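Local coordinates for protein 5-cytosine DNA methyltransferase (Entamoeba histolytica, PDB 3QV2) that probably methylates carbon 5 of cytosine in tRNA or DNA, with S-adenosyl-L-methionine as methyl donor, at residues A[277-280]-A[281-285]; A[308-311]-A[312-315]; A[294-297]-A[298-302]; A[44-47]-A[48-51]; A[236-239]-A[240-244]. All blocks are in the same frame, centred on the assembly; numbering follows the deposited sequence.

Contact 1 of 5, residues A[277-280]-A[281-285]; sequences NEIK and KIHGF. With SO4 (sulfate ion), chain E.
The imidazole of His283 carries Ile279 CG2 over one face, while the Phe285 ring has Lys280 O at its edge, near its plane, and His283 CB in that plane. The first is a CH-pi contact: Ile279 CG2 sits 3.9 Å from the centroid of the His283 ring, 17° off the normal and displaced toward the rim. With CG2 anti to its backbone N, Ile279 runs beside His283 and points the same way. The imidazole is fixed further by Ser308 OG, bonded to ND1. Toward the Phe285 side, Lys280 bends at chi2 (-89°) and chi3, which lays its CD 3.4 Å from Phe285 CB and lets NZ reach a water at 2.7 Å. That water donates to Phe285 O, and NZ also bonds to Ser286 O. Lys281 leads outward; its NZ forms a salt bridge with Asp201 and a long hydrogen bond, 3.3 Å, to O2 of a sulfate that probably comes from the crystallisation liquor. The backbone finishes the helix in a recognisable way. Phe285 N reaches Lys280 O (3.2 Å) and Gly284 N reaches Lys281 O (3.1 Å), with positive phi at Gly284: a Schellman motif, here terminating helix 276-282 close to the cofactor pocket.

Contact 2 of 5, residues A[308-311]-A[312-315]; sequences SVSC and FVIA. With SAH (S-adenosyl-L-homocysteine), chain B.
Ile314 CD1 is pressed against Val309, 3.6 Å from Val309 CB and equally near CG2, and this is the tight part of the turn. The two side chains meet at about a right angle, and an extended chi2 (-178°) is what carries the Ile314 methyl back that far. The backbone bonds of the same turn are sound: Ile314 N points almost straight at Ser310 O, 3.1 Å away with an N-H...O angle of 176°. Ala315 N adds a second helical bond to Cys311 O at 2.9 Å. The N-cap is held more loosely. Ser310 OG, anti to its backbone N (chi1 171°), accepts from Val313 N over 3.4 Å, a weak bond, although Val313 CG2 packs 3.3 Å from the same oxygen. The more open side is that of Phe312, which is partly exposed; its ring leads away from the cap and packs instead on Gly284, Arg29 and Ile166. At the other end Val309 CG1 stands 3.9 Å from the amino nitrogen of bound S-adenosyl-L-homocysteine, so the cap follows directly on a wall of the cofactor pocket. Helix 311-321 thus starts with Cys311 and Ile314 against helix 22-29, Ile314 also on strand 125-130, and Val313 and Ile314 on Tyr174 of strand 172-178.

Contact 3 of 5, residues A[294-297]-A[298-302]; sequences DGLT and DKQQY
Gln300 OE1 is gripped from the preceding loop: Thr297 N donates to it at 2.9 Å, and Thr297 OG1 adds a weak bond over 3.5 Å. Thr297 is the N-cap of helix 298-306 and Gln300 stands three residues on, so the first of these bonds supplies one half of a capping box, the side chain at the third helical position accepting from the cap's N-H. An extended chain beyond CG (chi2 169°) lets the Gln300 amide reach back that far, and the donor lies 29° from the plane of its carbonyl. The next residue takes the other end of the same peptide: Gln301 NE2 donates to Leu296 O at 3.0 Å, with the oxygen in the plane of the Gln301 amide but the nitrogen well above the plane of the Leu296 carbonyl. Thr291 OG1 bonds Gln301 OE1, which probably helps to hold the orientation of that amide. A regular helical bond, Gln301 N to Thr297 O at 3.2 Å, opens the helix proper. Leu296 meanwhile turns to Ile46 and Ile50 of helix 45-55; its side chain crosses that of Gln300 at about a right angle, with Leu296 CD2 above the plane of the Gln300 amide, 3.2 Å from Gln300 OE1.

Contact 4 of 5, residues A[44-47]-A[48-51]; sequences NEIA and NKIY
Asn48 N bonds to Asn44 O at 2.9 Å, and Lys49 N and Tyr51 N repeat the four-residue step to Glu45 O and Ala47 O, while the bond from Ile50 N to Ile46 O is weak at 3.3 Å. Asn44 caps this first turn: its OD1 accepts from Ala47 N at 2.8 Å, in the carbonyl plane. Asn48 turns its amide back toward the cap, with CG beside its own backbone N (chi1 -59°) and 3.0 Å from Asn44 O, and its ND2 is bonded to Asp42 O. On the outer flank Lys49, bent at chi2 and chi3, passes its CD 3.3 Å from Glu45 O; its NZ ends 4.0 Å from Ile46 CD1, short of contact with the Glu45 carboxylate. Tyr51 leads inward to Glu15. Asn44 also touches the bound cofactor product, and its backbone N holds Asp42 OD1, which itself hydrogen-bonds S-adenosyl-L-homocysteine. An acidic residue at the end of the second strand is the familiar cofactor-binding feature of Rossmann-like class I methyltransferases; here Asn44, the cap of the helix that follows, lies against it.

Contact 5 of 5, residues A[236-239]-A[240-244]; sequences TKSY and TKIVE
Two tight turns follow each other in the loop between strands 224-226 and 249-251: a type I turn from Thr236 to Tyr239, then a turn in which Ser238 O receives both Lys241 N and Ile242 N. Each bond is 2.9 Å long; Ile242 N arrives nearly in line with the carbonyl, Lys241 N from 36° above its plane. With Tyr239 extended and Thr240 at phi 74°, psi 0°, residues Ser238 to Lys241 have the form of a type II turn; a positive phi is unusual for a threonine, and the details of this side chain are doubtful. Thr240 CG2 lies over one face of the Tyr239 ring, the two side chains meeting at about a right angle. Across the mouth, Ile242 CD1 packs on Ser238 CB at 3.7 Å. Tyr239 runs inward, CG anti to the backbone N, and its OH bonds to Ser248 O and Phe274 N. Its ring meets Tyr302 of helix 298-306 edge-to-face, Thr240 and Lys241 lean on Lys299 of that helix, and Val243 rests on helix 212-218.

From the N terminus the order is contact 4, contact 5, contact 1, contact 3 and contact 2; each closes before the next opens, so none nests in or crosses another. Contact 4 starts helix 45-55 at the cofactor site, contact 5 turns a loop between two short strands, contact 1 ends helix 276-282, and contacts 3 and 2 begin the two following helices. Contact 3 meets several others: Leu296 CD1, in the loop before helix 298-306, touches Ile50 CG1 of contact 4 at 3.6 Å, and Tyr302 CD1, on the helix, touches Ile279 CD1 of contact 1 at 3.7 Å. Contacts 1 and 2 join through His283 O and Cys311 N, probably hydrogen-bonded.

Contact 1 of 5, residues A[277-280]-A[281-285]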
loop_
_atom_site.group_PDB
_atom_site.type_symbol
_atom_site.label_atom_id
_atom_site.label_comp_id
_atom_site.label_asym_id
_atom_site.label_seq_id
_atom_site.Cartn_x
_atom_site.Cartn_y
_atom_site.Cartn_z
ATOM N N ASN A 277 -7.486 9.322 9.772
ATOM C CA ASN A 277 -7.437 10.369 8.762
ATOM C C ASN A 277 -6.016 10.875 8.531
ATOM O O ASN A 277 -5.651 11.244 7.414
ATOM C CB ASN A 277 -8.361 11.525 9.153
ATOM C CG ASN A 277 -8.580 12.509 8.021
ATOM O OD1 ASN A 277 -8.052 13.621 8.038
ATOM N ND2 ASN A 277 -9.360 12.101 7.026
ATOM N N GLU A 278 -5.215 10.883 9.592
ATOM C CA GLU A 278 -3.828 11.325 9.501
ATOM C C GLU A 278 -2.966 10.330 8.727
ATOM O O GLU A 278 -2.136 10.723 7.907
ATOM C CB GLU A 278 -3.249 11.576 10.896
ATOM C CG GLU A 278 -3.836 12.797 11.588
ATOM C CD GLU A 278 -3.309 12.986 12.998
ATOM O OE1 GLU A 278 -3.012 11.974 13.664
ATOM O OE2 GLU A 278 -3.193 14.148 13.438
ATOM N N ILE A 279 -3.166 9.043 8.991
ATOM C CA ILE A 279 -2.467 8.001 8.251
ATOM C C ILE A 279 -2.858 8.074 6.781
ATOM O O ILE A 279 -2.015 7.949 5.893
ATOM C CB ILE A 279 -2.812 6.601 8.784
ATOM C CG1 ILE A 279 -2.486 6.500 10.277
ATOM C CG2 ILE A 279 -2.076 5.531 7.990
ATOM C CD1 ILE A 279 -2.800 5.145 10.877
ATOM N N LYS A 280 -4.149 8.283 6.540
ATOM C CA LYS A 280 -4.680 8.398 5.188
ATOM C C LYS A 280 -3.961 9.495 4.407
ATOM O O LYS A 280 -3.643 9.324 3.232
ATOM C CB LYS A 280 -6.187 8.670 5.237
ATOM C CG LYS A 280 -6.877 8.675 3.883
ATOM C CD LYS A 280 -6.869 10.059 3.257
ATOM C CE LYS A 280 -7.574 11.067 4.147
ATOM N NZ LYS A 280 -7.755 12.370 3.454
ATOM N N LYS A 281 -3.702 10.619 5.069
ATOM C CA LYS A 281 -2.984 11.724 4.446
ATOM C C LYS A 281 -1.507 11.397 4.239
ATOM O O LYS A 281 -0.917 11.764 3.222
ATOM C CB LYS A 281 -3.142 13.007 5.268
ATOM C CG LYS A 281 -4.502 13.674 5.115
ATOM C CD LYS A 281 -4.612 14.934 5.955
ATOM C CE LYS A 281 -4.695 14.609 7.436
ATOM N NZ LYS A 281 -4.890 15.832 8.263
ATOM N N ILE A 282 -0.914 10.701 5.201
ATOM C CA ILE A 282 0.491 10.318 5.102
ATOM C C ILE A 282 0.719 9.336 3.953
ATOM O O ILE A 282 1.762 9.365 3.299
ATOM C CB ILE A 282 1.007 9.704 6.418
ATOM C CG1 ILE A 282 0.968 10.745 7.543
ATOM C CG2 ILE A 282 2.417 9.176 6.239
ATOM C CD1 ILE A 282 1.483 10.228 8.873
ATOM N N HIS A 283 -0.264 8.474 3.707
ATOM C CA HIS A 283 -0.172 7.502 2.621
ATOM C C HIS A 283 -0.491 8.129 1.266
ATOM O O HIS A 283 -0.387 7.474 0.230
ATOM C CB HIS A 283 -1.077 6.297 2.887
ATOM C CG HIS A 283 -0.551 5.369 3.938
ATOM N ND1 HIS A 283 -1.032 4.085 4.106
ATOM C CD2 HIS A 283 0.412 5.531 4.872
ATOM C CE1 HIS A 283 -0.387 3.503 5.099
ATOM N NE2 HIS A 283 0.496 4.359 5.584
ATOM N N GLY A 284 -0.888 9.396 1.282
ATOM C CA GLY A 284 -1.053 10.155 0.056
ATOM C C GLY A 284 -2.372 9.979 -0.672
ATOM O O GLY A 284 -2.441 10.184 -1.884
ATOM N N PHE A 285 -3.421 9.602 0.051
ATOM C CA PHE A 285 -4.753 9.545 -0.541
ATOM C C PHE A 285 -5.299 10.961 -0.709
ATOM O O PHE A 285 -4.872 11.879 -0.009
ATOM C CB PHE A 285 -5.699 8.698 0.314
ATOM C CG PHE A 285 -5.371 7.232 0.309
ATOM C CD1 PHE A 285 -6.106 6.344 -0.461
ATOM C CD2 PHE A 285 -4.326 6.742 1.072
ATOM C CE1 PHE A 285 -5.804 4.995 -0.465
ATOM C CE2 PHE A 285 -4.019 5.395 1.070
ATOM C CZ PHE A 285 -4.759 4.521 0.300
HETATM S S SO4 E . -8.079 17.764 6.696
HETATM O O1 SO4 E . -8.270 16.934 7.879
HETATM O O2 SO4 E . -6.637 17.921 6.459
HETATM O O3 SO4 E . -8.733 17.123 5.552
HETATM O O4 SO4 E . -8.694 19.082 6.851
HETATM O O HOH W 1 -5.513 13.246 2.168
#

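Contact 2 of 5, residues A[308-311]-A[312-315]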
loop_
_atom_site.group_PDB
_atom_site.type_symbol
_atom_site.label_atom_id
_atom_site.label_comp_id
_atom_site.label_asym_id
_atom_site.label_seq_id
_atom_site.Cartn_x
_atom_site.Cartn_y
_atom_site.Cartn_z
ATOM N N SER A 308 -2.641 -0.902 3.368
ATOM C CA SER A 308 -2.659 -0.154 2.114
ATOM C C SER A 308 -1.253 0.100 1.577
ATOM O O SER A 308 -0.355 -0.723 1.750
ATOM C CB SER A 308 -3.409 1.169 2.279
ATOM O OG SER A 308 -2.686 2.063 3.106
ATOM N N VAL A 309 -1.068 1.246 0.927
ATOM C CA VAL A 309 0.193 1.555 0.259
ATOM C C VAL A 309 0.570 3.027 0.389
ATOM O O VAL A 309 -0.180 3.826 0.952
ATOM C CB VAL A 309 0.117 1.224 -1.246
ATOM C CG1 VAL A 309 -0.122 -0.265 -1.463
ATOM C CG2 VAL A 309 -0.973 2.049 -1.911
ATOM N N SER A 310 1.741 3.374 -0.137
ATOM C CA SER A 310 2.164 4.765 -0.229
ATOM C C SER A 310 1.870 5.298 -1.625
ATOM O O SER A 310 2.669 5.123 -2.546
ATOM C CB SER A 310 3.657 4.897 0.072
ATOM O OG SER A 310 4.118 6.209 -0.210
ATOM N N CYS A 311 0.717 5.941 -1.780
ATOM C CA CYS A 311 0.309 6.477 -3.071
ATOM C C CYS A 311 1.370 7.409 -3.643
ATOM O O CYS A 311 1.546 7.488 -4.858
ATOM C CB CYS A 311 -1.029 7.206 -2.954
ATOM S SG CYS A 311 -2.383 6.166 -2.366
ATOM N N PHE A 312 2.073 8.110 -2.760
ATOM C CA PHE A 312 3.166 8.985 -3.174
ATOM C C PHE A 312 4.183 8.232 -4.023
ATOM O O PHE A 312 4.482 8.628 -5.148
ATOM C CB PHE A 312 3.866 9.596 -1.956
ATOM C CG PHE A 312 3.085 10.690 -1.286
ATOM C CD1 PHE A 312 2.898 11.910 -1.917
ATOM C CD2 PHE A 312 2.555 10.507 -0.021
ATOM C CE1 PHE A 312 2.184 12.921 -1.302
ATOM C CE2 PHE A 312 1.842 11.516 0.599
ATOM C CZ PHE A 312 1.655 12.724 -0.044
ATOM N N VAL A 313 4.711 7.143 -3.472
ATOM C CA VAL A 313 5.740 6.354 -4.140
ATOM C C VAL A 313 5.222 5.699 -5.416
ATOM O O VAL A 313 5.845 5.798 -6.476
ATOM C CB VAL A 313 6.294 5.257 -3.210
ATOM C CG1 VAL A 313 7.287 4.382 -3.955
ATOM C CG2 VAL A 313 6.939 5.879 -1.981
ATOM N N ILE A 314 4.082 5.026 -5.310
ATOM C CA ILE A 314 3.518 4.299 -6.439
ATOM C C ILE A 314 3.193 5.225 -7.608
ATOM O O ILE A 314 3.310 4.834 -8.770
ATOM C CB ILE A 314 2.256 3.514 -6.032
ATOM C CG1 ILE A 314 2.596 2.490 -4.948
ATOM C CG2 ILE A 314 1.647 2.824 -7.239
ATOM C CD1 ILE A 314 1.421 1.637 -4.526
ATOM N N ALA A 315 2.789 6.452 -7.299
ATOM C CA ALA A 315 2.478 7.432 -8.334
ATOM C C ALA A 315 3.683 7.657 -9.239
ATOM O O ALA A 315 3.556 7.680 -10.463
ATOM C CB ALA A 315 2.027 8.743 -7.714
HETATM N N SAH B . -3.408 -2.353 -1.951
HETATM C CA SAH B . -4.728 -2.344 -1.350
HETATM C CB SAH B . -4.862 -3.452 -0.313
HETATM C CG SAH B . -4.032 -4.703 -0.472
HETATM S SD SAH B . -4.156 -5.949 0.827
HETATM C C SAH B . -4.990 -0.989 -0.743
HETATM O O SAH B . -5.781 -0.882 0.236
HETATM O OXT SAH B . -4.416 0.047 -1.223
HETATM C "C5'" SAH B . -4.608 -7.510 0.101
HETATM C "C4'" SAH B . -6.032 -7.733 -0.255
HETATM O "O4'" SAH B . -6.117 -8.878 -1.030
HETATM C "C3'" SAH B . -6.812 -7.971 0.961
HETATM O "O3'" SAH B . -7.686 -6.914 1.171
HETATM C "C2'" SAH B . -7.551 -9.191 0.762
HETATM O "O2'" SAH B . -8.887 -8.991 1.064
HETATM C "C1'" SAH B . -7.386 -9.501 -0.661
HETATM N N9 SAH B . -7.463 -10.913 -0.908
HETATM C C8 SAH B . -6.852 -11.936 -0.296
HETATM N N7 SAH B . -7.257 -13.064 -0.904
HETATM C C5 SAH B . -8.123 -12.736 -1.892
HETATM C C6 SAH B . -8.841 -13.486 -2.826
HETATM N N6 SAH B . -8.733 -14.924 -2.857
HETATM N N1 SAH B . -9.636 -12.833 -3.693
HETATM C C2 SAH B . -9.753 -11.499 -3.682
HETATM N N3 SAH B . -9.074 -10.761 -2.797
HETATM C C4 SAH B . -8.261 -11.349 -1.900
#

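Contact 3 of 5, residues A[294-297]-A[298-302]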
loop_
_atom_site.group_PDB
_atom_site.type_symbol
_atom_site.label_atom_id
_atom_site.label_comp_id
_atom_site.label_asym_id
_atom_site.label_seq_id
_atom_site.Cartn_x
_atom_site.Cartn_y
_atom_site.Cartn_z
ATOM N N ASP A 294 -19.425 5.464 7.563
ATOM C CA ASP A 294 -20.381 5.336 8.655
ATOM C C ASP A 294 -20.472 3.895 9.148
ATOM O O ASP A 294 -20.705 2.973 8.365
ATOM C CB ASP A 294 -21.759 5.834 8.217
ATOM C CG ASP A 294 -22.650 6.184 9.389
ATOM O OD1 ASP A 294 -22.108 6.482 10.475
ATOM O OD2 ASP A 294 -23.889 6.166 9.230
ATOM N N GLY A 295 -20.281 3.709 10.450
ATOM C CA GLY A 295 -20.385 2.398 11.062
ATOM C C GLY A 295 -19.044 1.757 11.360
ATOM O O GLY A 295 -18.920 0.969 12.297
ATOM N N LEU A 296 -18.037 2.096 10.562
ATOM C CA LEU A 296 -16.701 1.529 10.725
ATOM C C LEU A 296 -15.949 2.151 11.900
ATOM O O LEU A 296 -15.805 3.371 11.984
ATOM C CB LEU A 296 -15.889 1.692 9.436
ATOM C CG LEU A 296 -16.391 0.911 8.217
ATOM C CD1 LEU A 296 -15.506 1.171 7.011
ATOM C CD2 LEU A 296 -16.457 -0.578 8.517
ATOM N N THR A 297 -15.474 1.303 12.807
ATOM C CA THR A 297 -14.694 1.757 13.955
ATOM C C THR A 297 -13.277 2.138 13.539
ATOM O O THR A 297 -12.847 1.842 12.423
ATOM C CB THR A 297 -14.616 0.676 15.049
ATOM O OG1 THR A 297 -14.026 -0.513 14.511
ATOM C CG2 THR A 297 -16.004 0.352 15.583
ATOM N N ASP A 298 -12.553 2.795 14.441
ATOM C CA ASP A 298 -11.176 3.188 14.167
ATOM C C ASP A 298 -10.301 1.968 13.893
ATOM O O ASP A 298 -9.457 1.991 12.999
ATOM C CB ASP A 298 -10.597 4.011 15.319
ATOM C CG ASP A 298 -11.204 5.396 15.409
ATOM O OD1 ASP A 298 -11.873 5.820 14.443
ATOM O OD2 ASP A 298 -11.001 6.069 16.441
ATOM N N LYS A 299 -10.510 0.907 14.664
ATOM C CA LYS A 299 -9.773 -0.338 14.472
ATOM C C LYS A 299 -9.891 -0.842 13.037
ATOM O O LYS A 299 -8.887 -1.138 12.389
ATOM C CB LYS A 299 -10.266 -1.410 15.447
ATOM C CG LYS A 299 -9.963 -1.107 16.903
ATOM C CD LYS A 299 -8.465 -0.982 17.139
ATOM C CE LYS A 299 -8.160 -0.560 18.568
ATOM N NZ LYS A 299 -8.649 -1.551 19.567
ATOM N N GLN A 300 -11.122 -0.934 12.545
ATOM C CA GLN A 300 -11.379 -1.403 11.186
ATOM C C GLN A 300 -10.682 -0.529 10.143
ATOM O O GLN A 300 -10.162 -1.033 9.148
ATOM C CB GLN A 300 -12.886 -1.459 10.919
ATOM C CG GLN A 300 -13.619 -2.523 11.725
ATOM C CD GLN A 300 -15.127 -2.388 11.639
ATOM O OE1 GLN A 300 -15.657 -1.281 11.548
ATOM N NE2 GLN A 300 -15.827 -3.518 11.664
ATOM N N GLN A 301 -10.667 0.780 10.379
ATOM C CA GLN A 301 -10.013 1.714 9.470
ATOM C C GLN A 301 -8.496 1.584 9.555
ATOM O O GLN A 301 -7.802 1.592 8.538
ATOM C CB GLN A 301 -10.440 3.150 9.778
ATOM C CG GLN A 301 -11.946 3.363 9.753
ATOM C CD GLN A 301 -12.348 4.761 10.180
ATOM O OE1 GLN A 301 -11.671 5.740 9.864
ATOM N NE2 GLN A 301 -13.454 4.861 10.908
ATOM N N TYR A 302 -7.987 1.468 10.778
ATOM C CA TYR A 302 -6.562 1.262 11.009
ATOM C C TYR A 302 -6.066 0.023 10.274
ATOM O O TYR A 302 -5.011 0.046 9.641
ATOM C CB TYR A 302 -6.283 1.118 12.508
ATOM C CG TYR A 302 -6.232 2.425 13.265
ATOM C CD1 TYR A 302 -5.490 3.499 12.789
ATOM C CD2 TYR A 302 -6.925 2.587 14.457
ATOM C CE1 TYR A 302 -5.438 4.696 13.480
ATOM C CE2 TYR A 302 -6.881 3.780 15.154
ATOM C CZ TYR A 302 -6.136 4.829 14.664
ATOM O OH TYR A 302 -6.090 6.017 15.357
#

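Contact 4 of 5, residues A[44-47]-A[48-51]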
loop_
_atom_site.group_PDB
_atom_site.type_symbol
_atom_site.label_atom_id
_atom_site.label_comp_id
_atom_site.label_asym_id
_atom_site.label_seq_id
_atom_site.Cartn_x
_atom_site.Cartn_y
_atom_site.Cartn_z
ATOM N N ASN A 44 -12.828 -8.794 0.813
ATOM C CA ASN A 44 -12.949 -8.149 2.116
ATOM C C ASN A 44 -14.102 -7.147 2.142
ATOM O O ASN A 44 -14.015 -6.070 1.549
ATOM C CB ASN A 44 -11.635 -7.460 2.493
ATOM C CG ASN A 44 -11.590 -7.046 3.950
ATOM O OD1 ASN A 44 -12.103 -5.992 4.323
ATOM N ND2 ASN A 44 -10.970 -7.875 4.783
ATOM N N GLU A 45 -15.178 -7.510 2.832
ATOM C CA GLU A 45 -16.389 -6.694 2.865
ATOM C C GLU A 45 -16.139 -5.279 3.385
ATOM O O GLU A 45 -16.652 -4.308 2.829
ATOM C CB GLU A 45 -17.482 -7.378 3.691
ATOM C CG GLU A 45 -17.974 -8.692 3.102
ATOM C CD GLU A 45 -19.194 -9.236 3.822
ATOM O OE1 GLU A 45 -19.699 -8.557 4.741
ATOM O OE2 GLU A 45 -19.647 -10.345 3.466
ATOM N N ILE A 46 -15.350 -5.170 4.448
ATOM C CA ILE A 46 -15.048 -3.872 5.042
ATOM C C ILE A 46 -14.232 -3.010 4.083
ATOM O O ILE A 46 -14.547 -1.840 3.864
ATOM C CB ILE A 46 -14.298 -4.016 6.385
ATOM C CG1 ILE A 46 -15.273 -4.385 7.505
ATOM C CG2 ILE A 46 -13.581 -2.724 6.736
ATOM C CD1 ILE A 46 -15.964 -5.719 7.317
ATOM N N ALA A 47 -13.191 -3.600 3.505
ATOM C CA ALA A 47 -12.348 -2.896 2.549
ATOM C C ALA A 47 -13.176 -2.389 1.374
ATOM O O ALA A 47 -13.045 -1.236 0.961
ATOM C CB ALA A 47 -11.228 -3.800 2.061
ATOM N N ASN A 48 -14.030 -3.257 0.840
ATOM C CA ASN A 48 -14.886 -2.895 -0.284
ATOM C C ASN A 48 -15.807 -1.723 0.035
ATOM O O ASN A 48 -16.000 -0.838 -0.794
ATOM C CB ASN A 48 -15.716 -4.094 -0.744
ATOM C CG ASN A 48 -14.859 -5.265 -1.180
ATOM O OD1 ASN A 48 -13.680 -5.104 -1.495
ATOM N ND2 ASN A 48 -15.453 -6.453 -1.202
ATOM N N LYS A 49 -16.378 -1.726 1.235
ATOM C CA LYS A 49 -17.271 -0.651 1.652
ATOM C C LYS A 49 -16.585 0.708 1.577
ATOM O O LYS A 49 -17.195 1.697 1.172
ATOM C CB LYS A 49 -17.818 -0.908 3.059
ATOM C CG LYS A 49 -19.187 -1.572 3.067
ATOM C CD LYS A 49 -19.251 -2.730 4.050
ATOM C CE LYS A 49 -19.001 -2.273 5.476
ATOM N NZ LYS A 49 -19.116 -3.403 6.440
ATOM N N ILE A 50 -15.315 0.750 1.964
ATOM C CA ILE A 50 -14.533 1.975 1.864
ATOM C C ILE A 50 -14.296 2.335 0.401
ATOM O O ILE A 50 -14.453 3.489 0.001
ATOM C CB ILE A 50 -13.180 1.842 2.585
ATOM C CG1 ILE A 50 -13.394 1.608 4.084
ATOM C CG2 ILE A 50 -12.327 3.078 2.341
ATOM C CD1 ILE A 50 -12.110 1.511 4.874
ATOM N N TYR A 51 -13.928 1.336 -0.396
ATOM C CA TYR A 51 -13.690 1.540 -1.820
ATOM C C TYR A 51 -14.931 2.112 -2.497
ATOM O O TYR A 51 -14.866 3.142 -3.164
ATOM C CB TYR A 51 -13.286 0.225 -2.489
ATOM C CG TYR A 51 -12.794 0.389 -3.909
ATOM C CD1 TYR A 51 -11.435 0.374 -4.199
ATOM C CD2 TYR A 51 -13.685 0.565 -4.959
ATOM C CE1 TYR A 51 -10.979 0.526 -5.494
ATOM C CE2 TYR A 51 -13.239 0.719 -6.256
ATOM C CZ TYR A 51 -11.885 0.698 -6.519
ATOM O OH TYR A 51 -11.426 0.850 -7.806
#

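Contact 5 of 5, residues A[236-239]-A[240-244]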
loop_
_atom_site.group_PDB
_atom_site.type_symbol
_atom_site.label_atom_id
_atom_site.label_comp_id
_atom_site.label_asym_id
_atom_site.label_seq_id
_atom_site.Cartn_x
_atom_site.Cartn_y
_atom_site.Cartn_z
ATOM N N THR A 236 1.086 -0.329 10.467
ATOM C CA THR A 236 0.614 -1.660 10.103
ATOM C C THR A 236 -0.821 -1.902 10.564
ATOM O O THR A 236 -1.436 -1.050 11.209
ATOM C CB THR A 236 1.521 -2.775 10.666
ATOM O OG1 THR A 236 1.332 -2.886 12.082
ATOM C CG2 THR A 236 2.983 -2.478 10.366
ATOM N N LYS A 237 -1.335 -3.080 10.232
ATOM C CA LYS A 237 -2.729 -3.431 10.478
ATOM C C LYS A 237 -3.173 -3.259 11.932
ATOM O O LYS A 237 -4.271 -2.770 12.196
ATOM C CB LYS A 237 -2.981 -4.869 10.023
ATOM C CG LYS A 237 -4.440 -5.283 9.993
ATOM C CD LYS A 237 -4.590 -6.663 9.369
ATOM C CE LYS A 237 -6.050 -7.021 9.130
ATOM N NZ LYS A 237 -6.186 -8.328 8.423
ATOM N N SER A 238 -2.322 -3.662 12.870
ATOM C CA SER A 238 -2.707 -3.700 14.280
ATOM C C SER A 238 -2.342 -2.435 15.055
ATOM O O SER A 238 -2.207 -2.470 16.278
ATOM C CB SER A 238 -2.089 -4.921 14.965
ATOM O OG SER A 238 -2.551 -6.125 14.374
ATOM N N TYR A 239 -2.187 -1.320 14.350
ATOM C CA TYR A 239 -1.840 -0.062 15.004
ATOM C C TYR A 239 -2.898 0.296 16.044
ATOM O O TYR A 239 -4.091 0.132 15.801
ATOM C CB TYR A 239 -1.684 1.056 13.972
ATOM C CG TYR A 239 -1.257 2.389 14.548
ATOM C CD1 TYR A 239 -0.030 2.534 15.187
ATOM C CD2 TYR A 239 -2.069 3.509 14.434
ATOM C CE1 TYR A 239 0.364 3.754 15.708
ATOM C CE2 TYR A 239 -1.683 4.730 14.952
ATOM C CZ TYR A 239 -0.467 4.848 15.587
ATOM O OH TYR A 239 -0.086 6.068 16.099
ATOM N N THR A 240 -2.442 0.773 17.201
ATOM C CA THR A 240 -3.299 1.093 18.349
ATOM C C THR A 240 -3.817 -0.149 19.074
ATOM O O THR A 240 -4.553 -0.042 20.055
ATOM C CB THR A 240 -4.490 2.019 17.987
ATOM O OG1 THR A 240 -5.518 1.268 17.331
ATOM C CG2 THR A 240 -4.035 3.165 17.097
ATOM N N LYS A 241 -3.427 -1.323 18.590
ATOM C CA LYS A 241 -3.790 -2.577 19.240
ATOM C C LYS A 241 -2.537 -3.222 19.823
ATOM O O LYS A 241 -2.509 -3.615 20.988
ATOM C CB LYS A 241 -4.464 -3.526 18.246
ATOM C CG LYS A 241 -5.273 -4.647 18.886
ATOM C CD LYS A 241 -6.509 -4.102 19.590
ATOM C CE LYS A 241 -7.405 -5.217 20.109
ATOM N NZ LYS A 241 -6.736 -6.036 21.156
ATOM N N ILE A 242 -1.500 -3.330 18.998
ATOM C CA ILE A 242 -0.202 -3.821 19.443
ATOM C C ILE A 242 0.784 -2.663 19.456
ATOM O O ILE A 242 0.845 -1.881 18.508
ATOM C CB ILE A 242 0.334 -4.944 18.533
ATOM C CG1 ILE A 242 -0.406 -6.257 18.805
ATOM C CG2 ILE A 242 1.826 -5.144 18.751
ATOM C CD1 ILE A 242 -1.851 -6.255 18.361
ATOM N N VAL A 243 1.552 -2.555 20.534
ATOM C CA VAL A 243 2.455 -1.425 20.725
ATOM C C VAL A 243 3.623 -1.407 19.737
ATOM O O VAL A 243 3.839 -0.414 19.042
ATOM C CB VAL A 243 3.009 -1.389 22.166
ATOM C CG1 VAL A 243 4.066 -0.303 22.303
ATOM C CG2 VAL A 243 1.879 -1.176 23.165
ATOM N N GLU A 244 4.368 -2.506 19.676
ATOM C CA GLU A 244 5.612 -2.544 18.910
ATOM C C GLU A 244 5.428 -2.850 17.426
ATOM O O GLU A 244 4.664 -3.737 17.050
ATOM C CB GLU A 244 6.583 -3.554 19.527
ATOM C CG GLU A 244 6.897 -3.299 20.989
ATOM C CD GLU A 244 7.862 -4.316 21.563
ATOM O OE1 GLU A 244 9.057 -4.272 21.199
ATOM O OE2 GLU A 244 7.427 -5.161 22.373
#